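Local coordinates for protein serine-pyruvate aminotransferase (AgxT) (Sulfolobus solfataricus, PDB 3ZRP) that probably transfers the amino group of serine to pyruvate, using pyridoxal 5'-phosphate as cofactor, and may also act in alanine-glyoxylate transamination, as family members do, at residues A[65-70]-A[90-95]; A[80-85]-A[101-106]; A[131-136]-A[160-165]; A[183-188]-A[197-202]. All blocks are in the same frame, centred on the assembly; numbering follows the deposited sequence. Where two conformers were deposited one is given.

Contacts 2, 3 and 4 lie in the seven-stranded mixed sheet of this class-V aminotransferase, a fold-type I enzyme, and contact 1 joins helices 63-69 and 87-96, which pack against it. Along the chain, contacts 1 and 2 interleave: strand 79-83 separates the two helices and helix 87-96 the two strands of contact 2; contacts 3 and 4 follow in series. Contacts 2 and 3 meet where strands 79-83 and 128-134 pair, and contacts 3 and 4 where strands 157-163 and 182-186 pair. The centres of contacts 2 and 4 are about 21 Å apart, those of contacts 1 and 3 about 10 Å. Contacts 1, 3 and 4 all contribute residues to the pyridoxal phosphate pocket.

Contact 1. Residues A[65-70]-A[90-95]; sequences SAMESV and DRWEQI
Met67 and Trp92 form the tight part of this buried helix-helix contact. The Met67 chain turns at chi3 (80°), which places CE over the indole face, 3.7 Å from the centroid of the five-membered ring and 12° off its normal: a CH-pi contact. Met67 SD, 4.9 Å from the centroid of the six-membered ring, adds a Met-aromatic contact. Nearer the backbone, Met67 CB touches both Trp92 CZ3 and Ile95 CD1, at 3.6 Å from each atom. Val70 CG2 comes at the ring edge instead, near its plane, 4.1 Å from Trp92 CH2. Ile95 CG2 rests on Glu68 CB at 3.8 Å. The Glu68 carboxylate is a buried polar group, satisfied by Tyr99 OH and by the backbone N atoms of Tyr219 and Tyr220 of the second subunit.

The looser, partly exposed side belongs to Arg91. It offers its CG to Met67 CE at 3.9 Å, while its NH1 bonds Thr64 OG1 and the Phe241 carbonyl of the second subunit.

The short axes approach to 10.1 Å at 58°. On the sheet side, Met67 and Trp92 both touch Asp163 of strand 157-163 and Leu184 of strand 182-186, and Met67 also touches the bound cofactor.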
loop_
_atom_site.group_PDB
_atom_site.type_symbol
_atom_site.label_atom_id
_atom_site.label_comp_id
_atom_site.label_asym_id
_atom_site.label_seq_id
_atom_site.Cartn_x
_atom_site.Cartn_y
_atom_site.Cartn_z
ATOM N N SER A 65 -8.303 0.001 2.757
ATOM C CA SER A 65 -7.988 -1.359 2.371
ATOM C C SER A 65 -8.293 -2.245 3.591
ATOM O O SER A 65 -8.875 -3.304 3.398
ATOM C CB SER A 65 -6.551 -1.570 1.923
ATOM O OG SER A 65 -5.584 -1.232 2.893
ATOM N N ALA A 66 -8.047 -1.716 4.778
ATOM C CA ALA A 66 -8.407 -2.475 6.005
ATOM C C ALA A 66 -9.924 -2.691 6.038
ATOM O O ALA A 66 -10.398 -3.806 6.241
ATOM C CB ALA A 66 -7.929 -1.778 7.261
ATOM N N MET A 67 -10.692 -1.638 5.820
ATOM C CA MET A 67 -12.163 -1.774 5.803
ATOM C C MET A 67 -12.618 -2.827 4.783
ATOM O O MET A 67 -13.395 -3.727 5.118
ATOM C CB MET A 67 -12.837 -0.422 5.505
ATOM C CG MET A 67 -12.702 0.648 6.613
ATOM S SD MET A 67 -13.108 2.305 5.981
ATOM C CE MET A 67 -14.928 2.281 6.003
ATOM N N GLU A 68 -12.133 -2.733 3.541
ATOM C CA GLU A 68 -12.533 -3.677 2.503
ATOM C C GLU A 68 -12.120 -5.132 2.812
ATOM O O GLU A 68 -12.858 -6.085 2.486
ATOM C CB GLU A 68 -12.005 -3.209 1.132
ATOM C CG GLU A 68 -12.431 -4.113 -0.035
ATOM C CD GLU A 68 -12.281 -3.408 -1.416
ATOM O OE1 GLU A 68 -11.728 -2.282 -1.495
ATOM O OE2 GLU A 68 -12.699 -4.023 -2.400
ATOM N N SER A 69 -10.965 -5.297 3.457
ATOM C CA SER A 69 -10.493 -6.617 3.873
ATOM C C SER A 69 -11.488 -7.365 4.803
ATOM O O SER A 69 -11.390 -8.575 4.954
ATOM C CB SER A 69 -9.093 -6.550 4.476
ATOM O OG SER A 69 -9.105 -6.196 5.864
ATOM N N VAL A 70 -12.426 -6.641 5.417
ATOM C CA VAL A 70 -13.499 -7.254 6.239
ATOM C C VAL A 70 -14.397 -8.176 5.392
ATOM O O VAL A 70 -14.988 -9.125 5.901
ATOM C CB VAL A 70 -14.294 -6.179 7.028
ATOM C CG1 VAL A 70 -15.529 -6.784 7.703
ATOM C CG2 VAL A 70 -13.378 -5.458 8.053
ATOM N N ASP A 90 -20.357 6.157 5.527
ATOM C CA ASP A 90 -20.879 5.900 4.202
ATOM C C ASP A 90 -19.908 5.082 3.348
ATOM O O ASP A 90 -20.333 4.367 2.441
ATOM C CB ASP A 90 -21.228 7.222 3.507
ATOM C CG ASP A 90 -22.463 7.902 4.131
ATOM O OD1 ASP A 90 -23.205 7.296 4.937
ATOM O OD2 ASP A 90 -22.677 9.065 3.837
ATOM N N ARG A 91 -18.612 5.202 3.621
ATOM C CA ARG A 91 -17.624 4.415 2.877
ATOM C C ARG A 91 -17.831 2.899 3.044
ATOM O O ARG A 91 -17.585 2.139 2.109
ATOM C CB ARG A 91 -16.179 4.860 3.195
ATOM C CG ARG A 91 -15.068 4.020 2.562
ATOM C CD ARG A 91 -13.740 4.788 2.542
ATOM N NE ARG A 91 -13.906 5.917 1.614
ATOM C CZ ARG A 91 -12.927 6.624 1.065
ATOM N NH1 ARG A 91 -11.653 6.338 1.309
ATOM N NH2 ARG A 91 -13.232 7.606 0.228
ATOM N N TRP A 92 -18.261 2.444 4.220
ATOM C CA TRP A 92 -18.609 1.045 4.364
ATOM C C TRP A 92 -19.637 0.622 3.282
ATOM O O TRP A 92 -19.471 -0.413 2.629
ATOM C CB TRP A 92 -19.230 0.763 5.740
ATOM C CG TRP A 92 -18.325 0.695 6.932
ATOM C CD1 TRP A 92 -18.383 1.506 8.026
ATOM C CD2 TRP A 92 -17.286 -0.261 7.192
ATOM N NE1 TRP A 92 -17.433 1.129 8.943
ATOM C CE2 TRP A 92 -16.738 0.053 8.447
ATOM C CE3 TRP A 92 -16.745 -1.335 6.463
ATOM C CZ2 TRP A 92 -15.702 -0.694 9.027
ATOM C CZ3 TRP A 92 -15.698 -2.076 7.022
ATOM C CH2 TRP A 92 -15.179 -1.744 8.293
ATOM N N GLU A 93 -20.686 1.423 3.107
ATOM C CA GLU A 93 -21.709 1.172 2.077
ATOM C C GLU A 93 -21.124 1.186 0.646
ATOM O O GLU A 93 -21.455 0.308 -0.169
ATOM C CB GLU A 93 -22.876 2.183 2.186
ATOM C CG GLU A 93 -24.020 1.881 1.240
ATOM C CD GLU A 93 -25.148 2.879 1.267
ATOM O OE1 GLU A 93 -24.907 4.096 1.445
ATOM O OE2 GLU A 93 -26.300 2.427 1.085
ATOM N N GLN A 94 -20.263 2.162 0.357
ATOM C CA GLN A 94 -19.605 2.250 -0.972
ATOM C C GLN A 94 -18.760 1.001 -1.276
ATOM O O GLN A 94 -18.829 0.460 -2.401
ATOM C CB GLN A 94 -18.797 3.546 -1.126
ATOM C CG GLN A 94 -19.693 4.800 -1.099
ATOM C CD GLN A 94 -20.744 4.759 -2.186
ATOM O OE1 GLN A 94 -21.955 4.652 -1.915
ATOM N NE2 GLN A 94 -20.286 4.790 -3.440
ATOM N N ILE A 95 -18.006 0.536 -0.275
ATOM C CA ILE A 95 -17.235 -0.711 -0.375
ATOM C C ILE A 95 -18.166 -1.917 -0.607
ATOM O O ILE A 95 -17.989 -2.667 -1.591
ATOM C CB ILE A 95 -16.360 -0.956 0.885
ATOM C CG1 ILE A 95 -15.263 0.113 1.022
ATOM C CG2 ILE A 95 -15.755 -2.378 0.889
ATOM C CD1 ILE A 95 -14.562 0.110 2.414
#

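Contact 2. Residues A[80-85]-A[101-106]; sequences ILVVSN and VNVKVL
A parallel beta-alpha-beta unit, strand 79-83, helix 87-96 and strand 102-106, brings Ile80, Leu81, Val82 and Val83 opposite Val103, Lys104, Val105 and Leu106. The two short strand axes run 4.7 Å apart at 24°, and strand 102-106 is the outermost strand of the sheet in this chain. Five backbone hydrogen bonds set the parallel register: Ile80 N to Asn102 O, Lys104 N to Ile80 O, Val82 N to Lys104 O (2.8 Å), Leu106 N to Val82 O and Ser84 N to Leu106 O (3.0 Å). Beside the first two, a water donates to Ile80 O and, weakly, to Asn102 O.

On the face carrying Ile80, Val82, Val103 and Val105, helix 87-96 covers the sheet through Phe96 and Glu93. There Val82 and Val105 lie side by side, Val82 CB 4.1 Å from Val105 CG2, and Val82 CG2 reaches Val103 CG1 at 4.0 Å. On the other face, Leu81 CD1 meets Leu106 CG at 3.9 Å; helix 116-125 packs on Leu81, Val83 and Lys104. The Ser84 hydroxyl bonds Asp90 OD1 in helix 87-96.

At the start of the pairing, Val101 holds CG2 between its own backbone N and carbonyl carbon, and this methyl touches Ile80 CD1 at 3.6 Å.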
loop_
_atom_site.group_PDB
_atom_site.type_symbol
_atom_site.label_atom_id
_atom_site.label_comp_id
_atom_site.label_asym_id
_atom_site.label_seq_id
_atom_site.Cartn_x
_atom_site.Cartn_y
_atom_site.Cartn_z
ATOM N N ILE A 80 -25.760 -7.098 6.349
ATOM C CA ILE A 80 -24.878 -6.127 6.989
ATOM C C ILE A 80 -25.704 -4.904 7.388
ATOM O O ILE A 80 -26.476 -4.349 6.580
ATOM C CB ILE A 80 -23.736 -5.660 6.013
ATOM C CG1 ILE A 80 -22.860 -6.847 5.585
ATOM C CG2 ILE A 80 -22.908 -4.492 6.639
ATOM C CD1 ILE A 80 -21.923 -6.512 4.404
ATOM N N LEU A 81 -25.487 -4.466 8.617
ATOM C CA LEU A 81 -25.990 -3.172 9.115
ATOM C C LEU A 81 -24.826 -2.192 9.345
ATOM O O LEU A 81 -23.920 -2.460 10.139
ATOM C CB LEU A 81 -26.761 -3.367 10.428
ATOM C CG LEU A 81 -27.338 -2.056 10.999
ATOM C CD1 LEU A 81 -28.483 -1.519 10.151
ATOM C CD2 LEU A 81 -27.751 -2.260 12.460
ATOM N N VAL A 82 -24.853 -1.089 8.613
ATOM C CA VAL A 82 -23.877 0.002 8.774
ATOM C C VAL A 82 -24.488 1.148 9.576
ATOM O O VAL A 82 -25.541 1.686 9.226
ATOM C CB VAL A 82 -23.442 0.552 7.407
ATOM C CG1 VAL A 82 -22.463 1.755 7.594
ATOM C CG2 VAL A 82 -22.799 -0.554 6.592
ATOM N N VAL A 83 -23.798 1.528 10.640
ATOM C CA VAL A 83 -24.195 2.676 11.470
ATOM C C VAL A 83 -23.311 3.857 11.067
ATOM O O VAL A 83 -22.175 3.958 11.528
ATOM C CB VAL A 83 -24.004 2.333 12.956
ATOM C CG1 VAL A 83 -24.452 3.512 13.822
ATOM C CG2 VAL A 83 -24.861 1.043 13.336
ATOM N N SER A 84 -23.825 4.708 10.179
ATOM C CA SER A 84 -23.067 5.790 9.566
ATOM C C SER A 84 -23.427 7.206 10.041
ATOM O O SER A 84 -24.544 7.703 9.811
ATOM C CB SER A 84 -23.255 5.755 8.063
ATOM O OG SER A 84 -22.644 6.893 7.487
ATOM N N ASN A 85 -22.441 7.850 10.661
ATOM C CA ASN A 85 -22.560 9.239 11.091
ATOM C C ASN A 85 -22.045 10.256 10.090
ATOM O O ASN A 85 -22.051 11.451 10.373
ATOM C CB ASN A 85 -21.860 9.442 12.426
ATOM C CG ASN A 85 -22.414 8.562 13.483
ATOM O OD1 ASN A 85 -23.632 8.325 13.518
ATOM N ND2 ASN A 85 -21.555 8.037 14.343
ATOM N N VAL A 101 -23.584 -8.709 -1.221
ATOM C CA VAL A 101 -24.071 -8.665 0.150
ATOM C C VAL A 101 -25.281 -7.738 0.247
ATOM O O VAL A 101 -25.519 -6.938 -0.648
ATOM C CB VAL A 101 -22.982 -8.251 1.183
ATOM C CG1 VAL A 101 -21.965 -9.353 1.367
ATOM C CG2 VAL A 101 -22.323 -6.905 0.805
ATOM N N ASN A 102 -26.055 -7.874 1.322
ATOM C CA ASN A 102 -27.206 -7.020 1.548
ATOM C C ASN A 102 -26.871 -5.987 2.610
ATOM O O ASN A 102 -26.461 -6.336 3.722
ATOM C CB ASN A 102 -28.410 -7.851 1.982
ATOM C CG ASN A 102 -28.880 -8.799 0.889
ATOM O OD1 ASN A 102 -29.224 -8.375 -0.220
ATOM N ND2 ASN A 102 -28.898 -10.088 1.194
ATOM N N VAL A 103 -27.074 -4.722 2.281
ATOM C CA VAL A 103 -26.698 -3.646 3.201
ATOM C C VAL A 103 -27.864 -2.748 3.610
ATOM O O VAL A 103 -28.605 -2.242 2.761
ATOM C CB VAL A 103 -25.594 -2.765 2.582
ATOM C CG1 VAL A 103 -25.207 -1.629 3.544
ATOM C CG2 VAL A 103 -24.386 -3.622 2.239
ATOM N N LYS A 104 -28.001 -2.530 4.911
ATOM C CA LYS A 104 -28.881 -1.490 5.424
ATOM C C LYS A 104 -28.040 -0.475 6.202
ATOM O O LYS A 104 -27.167 -0.872 6.973
ATOM C CB LYS A 104 -29.961 -2.082 6.336
ATOM C CG LYS A 104 -30.926 -1.022 6.893
ATOM C CD LYS A 104 -32.255 -1.615 7.316
ATOM C CE LYS A 104 -33.105 -0.592 8.067
ATOM N NZ LYS A 104 -33.609 0.446 7.121
ATOM N N VAL A 105 -28.317 0.812 6.000
ATOM C CA VAL A 105 -27.595 1.885 6.698
ATOM C C VAL A 105 -28.525 2.701 7.620
ATOM O O VAL A 105 -29.587 3.133 7.199
ATOM C CB VAL A 105 -26.877 2.857 5.704
ATOM C CG1 VAL A 105 -25.936 3.792 6.461
ATOM C CG2 VAL A 105 -26.092 2.091 4.623
ATOM N N LEU A 106 -28.137 2.855 8.889
ATOM C CA LEU A 106 -28.782 3.818 9.800
ATOM C C LEU A 106 -27.974 5.126 9.803
ATOM O O LEU A 106 -26.745 5.094 9.951
ATOM C CB LEU A 106 -28.831 3.268 11.233
ATOM C CG LEU A 106 -29.621 1.979 11.498
ATOM C CD1 LEU A 106 -29.430 1.526 12.954
ATOM C CD2 LEU A 106 -31.105 2.203 11.161
HETATM O O HOH W 1 -28.553 -5.915 5.266
#

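Contact 3. Residues A[131-136]-A[160-165]; sequences VALTHV and IVVDGV. With PLP (pyridoxal-5'-phosphate), chain C.
Val131 to Thr134 pair in parallel with Ile160 to Asp163 in the central sheet of this class-V aminotransferase, the strand axes 4.6 Å apart at 22°, and both segments then run on into the cofactor pocket.

Backbone bonds come first: Val161 N to Val131 O, Leu133 N to Val161 O, Asp163 N to Leu133 O and His135 N to Asp163 O (2.8 Å). The last continues the pairing beyond the strands.

Apolar contacts are sparser. His135 CB sits 3.8 Å from Val162 CG1, and Leu133 CD1 is 4.3 Å from Val162 CG2. Ala132 and Val161 share the opposite face, where Trp92 of helix 87-96 covers both.

Two waters extend the polar network. One joins Thr134 OG1 to Asp163 OD2, to which it donates at 2.6 Å; the other accepts from Val136 N and donates to Asp163 O.

Around the ligand, Val165 CG1 rests 3.6 Å from PLP C4. Asp163 OD1 accepts from Val165 N at 2.9 Å, an Asx turn that restrains the carboxylate. CG is anti to the backbone N (chi1 165°), and the carboxylate meets the pyridine ring at its nitrogen edge, OD2 close to the ring plane, as the corresponding aspartate does in fold-type I enzymes; Asp163 OD2 lies 2.8 Å from PLP N1.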
loop_
_atom_site.group_PDB
_atom_site.type_symbol
_atom_site.label_atom_id
_atom_site.label_comp_id
_atom_site.label_asym_id
_atom_site.label_seq_id
_atom_site.Cartn_x
_atom_site.Cartn_y
_atom_site.Cartn_z
ATOM N N VAL A 131 -22.313 -5.973 11.891
ATOM C CA VAL A 131 -22.590 -4.575 12.164
ATOM C C VAL A 131 -21.280 -3.774 12.080
ATOM O O VAL A 131 -20.287 -4.134 12.703
ATOM C CB VAL A 131 -23.256 -4.374 13.566
ATOM C CG1 VAL A 131 -23.531 -2.884 13.798
ATOM C CG2 VAL A 131 -24.551 -5.201 13.645
ATOM N N ALA A 132 -21.307 -2.694 11.301
ATOM C CA ALA A 132 -20.162 -1.808 11.124
ATOM C C ALA A 132 -20.395 -0.480 11.824
ATOM O O ALA A 132 -21.402 0.219 11.559
ATOM C CB ALA A 132 -19.872 -1.561 9.601
ATOM N N LEU A 133 -19.439 -0.112 12.681
ATOM C CA LEU A 133 -19.472 1.157 13.416
ATOM C C LEU A 133 -18.272 2.030 13.004
ATOM O O LEU A 133 -17.255 1.503 12.540
ATOM C CB LEU A 133 -19.404 0.877 14.913
ATOM C CG LEU A 133 -20.383 -0.101 15.575
ATOM C CD1 LEU A 133 -20.108 -0.095 17.080
ATOM C CD2 LEU A 133 -21.823 0.310 15.313
ATOM N N THR A 134 -18.393 3.351 13.178
ATOM C CA THR A 134 -17.248 4.268 13.065
ATOM C C THR A 134 -16.976 4.866 14.425
ATOM O O THR A 134 -17.855 5.578 14.971
ATOM C CB THR A 134 -17.563 5.422 12.093
ATOM O OG1 THR A 134 -18.126 4.884 10.895
ATOM C CG2 THR A 134 -16.295 6.253 11.762
ATOM N N HIS A 135 -15.767 4.650 14.966
ATOM C CA HIS A 135 -15.466 5.193 16.308
ATOM C C HIS A 135 -15.462 6.731 16.304
ATOM O O HIS A 135 -16.190 7.378 17.073
ATOM C CB HIS A 135 -14.189 4.612 16.880
ATOM C CG HIS A 135 -14.057 4.788 18.360
ATOM N ND1 HIS A 135 -13.043 4.202 19.087
ATOM C CD2 HIS A 135 -14.855 5.425 19.261
ATOM C CE1 HIS A 135 -13.204 4.492 20.369
ATOM N NE2 HIS A 135 -14.293 5.238 20.499
ATOM N N VAL A 136 -14.669 7.328 15.410
ATOM C CA VAL A 136 -14.720 8.774 15.217
ATOM C C VAL A 136 -14.957 9.040 13.741
ATOM O O VAL A 136 -14.173 8.594 12.920
ATOM C CB VAL A 136 -13.401 9.438 15.678
ATOM C CG1 VAL A 136 -13.332 10.908 15.217
ATOM C CG2 VAL A 136 -13.228 9.314 17.201
ATOM N N ILE A 160 -19.076 -7.842 14.891
ATOM C CA ILE A 160 -19.044 -6.373 15.016
ATOM C C ILE A 160 -17.659 -5.849 14.612
ATOM O O ILE A 160 -16.640 -6.329 15.109
ATOM C CB ILE A 160 -19.407 -5.927 16.465
ATOM C CG1 ILE A 160 -20.827 -6.416 16.838
ATOM C CG2 ILE A 160 -19.411 -4.400 16.614
ATOM C CD1 ILE A 160 -21.102 -6.280 18.335
ATOM N N VAL A 161 -17.661 -4.900 13.677
ATOM C CA VAL A 161 -16.442 -4.270 13.200
ATOM C C VAL A 161 -16.488 -2.777 13.514
ATOM O O VAL A 161 -17.552 -2.129 13.409
ATOM C CB VAL A 161 -16.166 -4.556 11.680
ATOM C CG1 VAL A 161 -16.286 -6.060 11.378
ATOM C CG2 VAL A 161 -17.082 -3.744 10.760
ATOM N N VAL A 162 -15.343 -2.232 13.914
ATOM C CA VAL A 162 -15.264 -0.797 14.242
ATOM C C VAL A 162 -14.138 -0.168 13.453
ATOM O O VAL A 162 -13.006 -0.633 13.512
ATOM C CB VAL A 162 -14.993 -0.550 15.744
ATOM C CG1 VAL A 162 -14.957 0.949 16.058
ATOM C CG2 VAL A 162 -16.050 -1.293 16.643
ATOM N N ASP A 163 -14.472 0.860 12.672
ATOM C CA ASP A 163 -13.481 1.683 12.016
ATOM C C ASP A 163 -12.938 2.683 13.044
ATOM O O ASP A 163 -13.622 3.660 13.386
ATOM C CB ASP A 163 -14.149 2.391 10.830
ATOM C CG ASP A 163 -13.324 3.561 10.260
ATOM O OD1 ASP A 163 -12.157 3.800 10.616
ATOM O OD2 ASP A 163 -13.896 4.286 9.436
ATOM N N GLY A 164 -11.734 2.394 13.560
ATOM C CA GLY A 164 -10.988 3.292 14.444
ATOM C C GLY A 164 -9.824 4.021 13.791
ATOM O O GLY A 164 -8.848 4.358 14.452
ATOM N N VAL A 165 -9.944 4.316 12.492
ATOM C CA VAL A 165 -8.900 5.040 11.789
ATOM C C VAL A 165 -8.542 6.388 12.480
ATOM O O VAL A 165 -7.352 6.712 12.608
ATOM C CB VAL A 165 -9.266 5.255 10.299
ATOM C CG1 VAL A 165 -8.231 6.130 9.584
ATOM C CG2 VAL A 165 -9.343 3.903 9.560
HETATM N N1 PLP C . -12.138 6.002 8.135
HETATM C C2 PLP C . -11.929 7.205 8.770
HETATM C C2A PLP C . -12.720 7.514 10.014
HETATM C C3 PLP C . -10.977 8.124 8.277
HETATM O O3 PLP C . -10.773 9.175 8.878
HETATM C C4 PLP C . -10.230 7.821 7.133
HETATM C C4A PLP C . -9.177 8.824 6.645
HETATM C C5 PLP C . -10.492 6.589 6.496
HETATM C C6 PLP C . -11.427 5.669 7.014
HETATM C C5A PLP C . -9.774 6.150 5.254
HETATM O O4P PLP C . -8.385 5.872 5.453
HETATM P P PLP C . -7.324 5.869 4.275
HETATM O O1P PLP C . -6.062 5.535 5.006
HETATM O O2P PLP C . -7.386 7.273 3.772
HETATM O O3P PLP C . -7.838 4.833 3.339
HETATM O O HOH W 2 -16.431 4.126 8.988
HETATM O O HOH W 3 -12.584 6.347 13.434
#

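Contact 4. Residues A[183-188]-A[197-202]; sequences YLTASQ and LGLLLL
Leu199, Tyr183 and Ser187 have the most surface buried in this antiparallel beta hairpin, in which strand 182-186 turns back into strand 197-202. The short axes run 4.6 Å apart at 161°.

Leu199 is the middle of the pairing. It forms a hydrogen-bonded pair with Thr185: Thr185 N donates to Leu199 O, and Leu199 N donates to Thr185 O from above the carbonyl plane, 43° out of it. Their side chains lie side by side, Leu199 CB 4.0 Å from Thr185 CG2. Leu199 O also receives a CA-H...O contact from Leu184 CA at 3.1 Å.

Tyr183 makes the second hydrogen-bonded pair, with Leu201: Tyr183 N reaches Leu201 O at 3.1 Å and Leu201 N reaches Tyr183 O at 2.9 Å. Its contribution is largely backbone, for the ring leads away from strand 197-202. Between the two pairs, Leu184 and Leu200 form a non-hydrogen-bonded pair, Leu184 CB 4.1 Å from Leu200 CG.

Ser187 closes the pairing at the loop end of the hairpin. Its N donates to Leu197 O at 3.1 Å. With OG held between the backbone N and the carbonyl carbon (chi1 53°), the hydroxyl oxygen accepts a weak bond from Leu197 N at 3.3 Å, and OG also hydrogen-bonds Ala194 O. The next residue, Gln188, uses NE2 to bond the PLP phosphate oxygen O1P.

Strand 157-163 flanks the hairpin through Leu184, and strand 55-60 through Gly198 and Leu200; helix 31-48 packs on Tyr183, Thr185, Leu199 and Leu201, and helix 246-262 on Leu197 and Leu199.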
loop_
_atom_site.group_PDB
_atom_site.type_symbol
_atom_site.label_atom_id
_atom_site.label_comp_id
_atom_site.label_asym_id
_atom_site.label_seq_id
_atom_site.Cartn_x
_atom_site.Cartn_y
_atom_site.Cartn_z
ATOM N N TYR A 183 -11.303 -4.592 14.895
ATOM C CA TYR A 183 -11.077 -3.187 15.219
ATOM C C TYR A 183 -9.963 -2.788 14.259
ATOM O O TYR A 183 -8.964 -3.497 14.163
ATOM C CB TYR A 183 -10.654 -3.018 16.707
ATOM C CG TYR A 183 -11.315 -1.832 17.365
ATOM C CD1 TYR A 183 -11.073 -0.532 16.900
ATOM C CD2 TYR A 183 -12.219 -2.003 18.431
ATOM C CE1 TYR A 183 -11.694 0.574 17.475
ATOM C CE2 TYR A 183 -12.840 -0.901 19.035
ATOM C CZ TYR A 183 -12.584 0.391 18.534
ATOM O OH TYR A 183 -13.190 1.502 19.073
ATOM N N LEU A 184 -10.143 -1.723 13.489
ATOM C CA LEU A 184 -9.148 -1.429 12.477
ATOM C C LEU A 184 -8.731 0.044 12.540
ATOM O O LEU A 184 -9.467 0.901 13.078
ATOM C CB LEU A 184 -9.644 -1.834 11.069
ATOM C CG LEU A 184 -10.878 -1.090 10.545
ATOM C CD1 LEU A 184 -10.486 0.252 9.892
ATOM C CD2 LEU A 184 -11.692 -1.949 9.556
ATOM N N THR A 185 -7.531 0.313 12.037
ATOM C CA THR A 185 -7.018 1.666 11.969
ATOM C C THR A 185 -6.041 1.806 10.773
ATOM O O THR A 185 -5.962 0.906 9.904
ATOM C CB THR A 185 -6.431 2.136 13.352
ATOM O OG1 THR A 185 -6.178 3.534 13.304
ATOM C CG2 THR A 185 -5.134 1.411 13.729
ATOM N N ALA A 186 -5.352 2.936 10.702
ATOM C CA ALA A 186 -4.345 3.179 9.658
ATOM C C ALA A 186 -3.063 3.654 10.317
ATOM O O ALA A 186 -3.083 4.037 11.484
ATOM C CB ALA A 186 -4.856 4.243 8.657
ATOM N N SER A 187 -1.953 3.660 9.575
ATOM C CA SER A 187 -0.684 4.065 10.163
ATOM C C SER A 187 -0.527 5.577 10.406
ATOM O O SER A 187 0.199 6.004 11.306
ATOM C CB SER A 187 0.494 3.482 9.375
ATOM O OG SER A 187 0.425 3.777 7.993
ATOM N N GLN A 188 -1.216 6.381 9.608
ATOM C CA GLN A 188 -0.894 7.806 9.502
ATOM C C GLN A 188 -1.755 8.756 10.317
ATOM O O GLN A 188 -1.600 9.985 10.181
ATOM C CB GLN A 188 -0.914 8.259 8.015
ATOM C CG GLN A 188 -2.319 8.494 7.363
ATOM C CD GLN A 188 -3.107 7.197 7.027
ATOM O OE1 GLN A 188 -2.619 6.070 7.213
ATOM N NE2 GLN A 188 -4.355 7.368 6.594
ATOM N N LEU A 197 -0.153 1.758 5.393
ATOM C CA LEU A 197 -0.558 0.532 6.093
ATOM C C LEU A 197 -1.967 0.627 6.658
ATOM O O LEU A 197 -2.323 1.646 7.270
ATOM C CB LEU A 197 0.414 0.225 7.245
ATOM C CG LEU A 197 1.885 0.041 6.875
ATOM C CD1 LEU A 197 2.738 -0.036 8.178
ATOM C CD2 LEU A 197 2.072 -1.193 6.010
ATOM N N GLY A 198 -2.754 -0.428 6.457
ATOM C CA GLY A 198 -4.003 -0.623 7.186
ATOM C C GLY A 198 -3.679 -1.597 8.315
ATOM O O GLY A 198 -2.768 -2.403 8.152
ATOM N N LEU A 199 -4.352 -1.464 9.461
ATOM C CA LEU A 199 -4.065 -2.305 10.635
ATOM C C LEU A 199 -5.340 -2.898 11.205
ATOM O O LEU A 199 -6.329 -2.205 11.367
ATOM C CB LEU A 199 -3.351 -1.499 11.727
ATOM C CG LEU A 199 -1.901 -1.067 11.523
ATOM C CD1 LEU A 199 -1.858 0.094 10.607
ATOM C CD2 LEU A 199 -1.281 -0.692 12.865
ATOM N N LEU A 200 -5.327 -4.195 11.532
ATOM C CA LEU A 200 -6.559 -4.858 11.975
ATOM C C LEU A 200 -6.271 -5.726 13.180
ATOM O O LEU A 200 -5.204 -6.268 13.267
ATOM C CB LEU A 200 -7.159 -5.727 10.840
ATOM C CG LEU A 200 -7.535 -4.956 9.542
ATOM C CD1 LEU A 200 -6.432 -5.141 8.443
ATOM C CD2 LEU A 200 -8.876 -5.359 9.014
ATOM N N LEU A 201 -7.232 -5.811 14.083
ATOM C CA LEU A 201 -7.171 -6.755 15.238
ATOM C C LEU A 201 -8.435 -7.600 15.214
ATOM O O LEU A 201 -9.540 -7.074 15.250
ATOM C CB LEU A 201 -7.050 -5.986 16.544
ATOM C CG LEU A 201 -6.872 -6.899 17.785
ATOM C CD1 LEU A 201 -5.440 -7.425 17.820
ATOM C CD2 LEU A 201 -7.199 -6.149 19.047
ATOM N N LEU A 202 -8.251 -8.919 15.180
ATOM C CA LEU A 202 -9.340 -9.852 14.978
ATOM C C LEU A 202 -9.571 -10.695 16.233
ATOM O O LEU A 202 -8.618 -11.154 16.872
ATOM C CB LEU A 202 -9.058 -10.776 13.798
ATOM C CG LEU A 202 -9.603 -10.365 12.411
ATOM C CD1 LEU A 202 -8.995 -9.075 11.986
ATOM C CD2 LEU A 202 -9.327 -11.430 11.379
#